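PDB 6WW4: histone H3.1,E3 ubiquitin-protein ligase HERC2 from Homo sapiens, which binds the histone H3 tail through the zinc-binding ZZ domain of the ubiquitin ligase HERC2, here fused to an H3 tail peptide. Local coordinates for residues T6-V11 against F19-S24. Numbering follows the deposited sequence.
Sequences TIHPGV and FPINGS
Ile21 and Val11 meet where two short antiparallel segments, 6-11 and 19-24, run side by side; all but Thr6, the last residue of the fused H3 tail, belong to the ZZ-type zinc finger of HERC2. The evidence for the pairing is local: Ile7 and Asn22 form a non-hydrogen-bonded pair with CA atoms 4.4 Å apart, and the backbone of Ile21 is gripped at both ends. Its N donates to Val11 O at 2.9 Å, nearly in line with the carbonyl, while its O accepts from His8 N at the same length. These two bonds straddle a type II turn from His8 to Val11, closed by Val11 N to His8 O (3.1 Å), with Gly10 at positive phi.

Side chains add to this short pairing. Because Val11 CG1 stands anti to the backbone N (chi1 -176°), it reaches Ile21 CD1 at 3.8 Å, the two branches slanting past each other. Ile21 also touches Cys13, a ligand of the four-cysteine zinc site, which ties this pairing to the metal-bound part of the domain. On the sheet face that Ile7 shares with Asn22, Ile7 CG2 presses on Pro20 CG at 3.5 Å, tighter than usual for carbons; a cis peptide precedes Pro20.

The His8 ring lies with Gly23 O at its edge, in its plane; the NE2 to Gly23 O bond is 2.8 Å long but weak, bent to 122°. A leucine here has no N-H to offer, and Gly23 O would probably be left without its side-chain mate. Thr6 is held at OG1 by Arg2, and its backbone joins the H3 part to HERC2 across the engineered junction. There Gly23 N donates to Thr6 O at 2.7 Å, tilted from the carbonyl plane by 26°.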
loop_
_atom_site.group_PDB
_atom_site.type_symbol
_atom_site.label_atom_id
_atom_site.label_comp_id
_atom_site.label_asym_id
_atom_site.label_seq_id
_atom_site.Cartn_x
_atom_site.Cartn_y
_atom_site.Cartn_z
ATOM N N THR A 6 2.617 2.015 -12.544
ATOM C CA THR A 6 2.817 1.943 -11.106
ATOM C C THR A 6 1.635 2.511 -10.332
ATOM O O THR A 6 1.705 2.606 -9.101
ATOM C CB THR A 6 4.117 2.658 -10.724
ATOM O OG1 THR A 6 4.042 4.019 -11.156
ATOM C CG2 THR A 6 5.297 1.991 -11.422
ATOM N N ILE A 7 0.565 2.871 -11.015
ATOM C CA ILE A 7 -0.655 3.317 -10.366
ATOM C C ILE A 7 -1.525 2.097 -10.092
ATOM O O ILE A 7 -1.614 1.183 -10.922
ATOM C CB ILE A 7 -1.388 4.356 -11.236
ATOM C CG1 ILE A 7 -0.706 5.711 -11.120
ATOM C CG2 ILE A 7 -2.860 4.490 -10.833
ATOM C CD1 ILE A 7 -0.876 6.341 -9.756
ATOM N N HIS A 8 -2.161 2.074 -8.916
ATOM C CA HIS A 8 -3.042 0.986 -8.504
ATOM C C HIS A 8 -4.481 1.492 -8.476
ATOM O O HIS A 8 -4.932 2.044 -7.457
ATOM C CB HIS A 8 -2.627 0.431 -7.143
ATOM C CG HIS A 8 -1.315 -0.295 -7.158
ATOM N ND1 HIS A 8 -1.207 -1.634 -7.464
ATOM C CD2 HIS A 8 -0.057 0.133 -6.897
ATOM C CE1 HIS A 8 0.059 -1.999 -7.391
ATOM N NE2 HIS A 8 0.777 -0.945 -7.042
ATOM N N PRO A 9 -5.231 1.334 -9.574
ATOM C CA PRO A 9 -6.583 1.906 -9.662
ATOM C C PRO A 9 -7.465 1.492 -8.501
ATOM O O PRO A 9 -7.501 0.324 -8.110
ATOM C CB PRO A 9 -7.113 1.336 -10.984
ATOM C CG PRO A 9 -5.897 1.127 -11.811
ATOM C CD PRO A 9 -4.776 0.780 -10.862
ATOM N N GLY A 10 -8.196 2.466 -7.963
ATOM C CA GLY A 10 -9.135 2.226 -6.884
ATOM C C GLY A 10 -8.533 2.040 -5.505
ATOM O O GLY A 10 -9.276 1.740 -4.568
ATOM N N VAL A 11 -7.228 2.228 -5.323
ATOM C CA VAL A 11 -6.579 1.879 -4.059
ATOM C C VAL A 11 -6.076 3.136 -3.371
ATOM O O VAL A 11 -5.243 3.871 -3.916
ATOM C CB VAL A 11 -5.437 0.873 -4.252
ATOM C CG1 VAL A 11 -4.871 0.479 -2.895
ATOM C CG2 VAL A 11 -5.936 -0.351 -5.010
ATOM N N PHE A 19 -4.148 8.697 -3.191
ATOM C CA PHE A 19 -5.082 8.064 -4.113
ATOM C C PHE A 19 -5.000 8.619 -5.529
ATOM O O PHE A 19 -5.233 9.804 -5.750
ATOM C CB PHE A 19 -6.517 8.212 -3.627
ATOM C CG PHE A 19 -7.520 7.693 -4.600
ATOM C CD1 PHE A 19 -7.763 6.338 -4.702
ATOM C CD2 PHE A 19 -8.202 8.560 -5.439
ATOM C CE1 PHE A 19 -8.694 5.854 -5.611
ATOM C CE2 PHE A 19 -9.123 8.082 -6.352
ATOM C CZ PHE A 19 -9.371 6.729 -6.438
ATOM N N PRO A 20 -4.723 7.740 -6.498
ATOM C CA PRO A 20 -4.494 6.323 -6.188
ATOM C C PRO A 20 -3.067 6.096 -5.738
ATOM O O PRO A 20 -2.238 6.976 -5.967
ATOM C CB PRO A 20 -4.774 5.617 -7.526
ATOM C CG PRO A 20 -4.388 6.648 -8.557
ATOM C CD PRO A 20 -4.782 7.994 -7.951
ATOM N N ILE A 21 -2.786 4.945 -5.115
ATOM C CA ILE A 21 -1.418 4.631 -4.713
ATOM C C ILE A 21 -0.541 4.490 -5.944
ATOM O O ILE A 21 -0.866 3.759 -6.890
ATOM C CB ILE A 21 -1.370 3.355 -3.854
ATOM C CG1 ILE A 21 -2.011 3.598 -2.477
ATOM C CG2 ILE A 21 0.066 2.883 -3.694
ATOM C CD1 ILE A 21 -1.903 2.427 -1.520
ATOM N N ASN A 22 0.593 5.185 -5.932
ATOM C CA ASN A 22 1.595 5.088 -6.980
ATOM C C ASN A 22 2.838 4.415 -6.424
ATOM O O ASN A 22 3.362 4.833 -5.387
ATOM C CB ASN A 22 1.965 6.457 -7.538
ATOM C CG ASN A 22 2.798 6.345 -8.788
ATOM O OD1 ASN A 22 2.552 5.481 -9.630
ATOM N ND2 ASN A 22 3.801 7.195 -8.912
ATOM N N GLY A 23 3.311 3.393 -7.117
ATOM C CA GLY A 23 4.418 2.599 -6.632
ATOM C C GLY A 23 3.936 1.319 -5.991
ATOM O O GLY A 23 2.828 0.840 -6.244
ATOM N N SER A 24 4.780 0.760 -5.131
ATOM C CA SER A 24 4.423 -0.511 -4.526
ATOM C C SER A 24 3.193 -0.353 -3.641
ATOM O O SER A 24 3.059 0.616 -2.887
ATOM C CB SER A 24 5.588 -1.071 -3.716
ATOM O OG SER A 24 6.628 -1.507 -4.569
#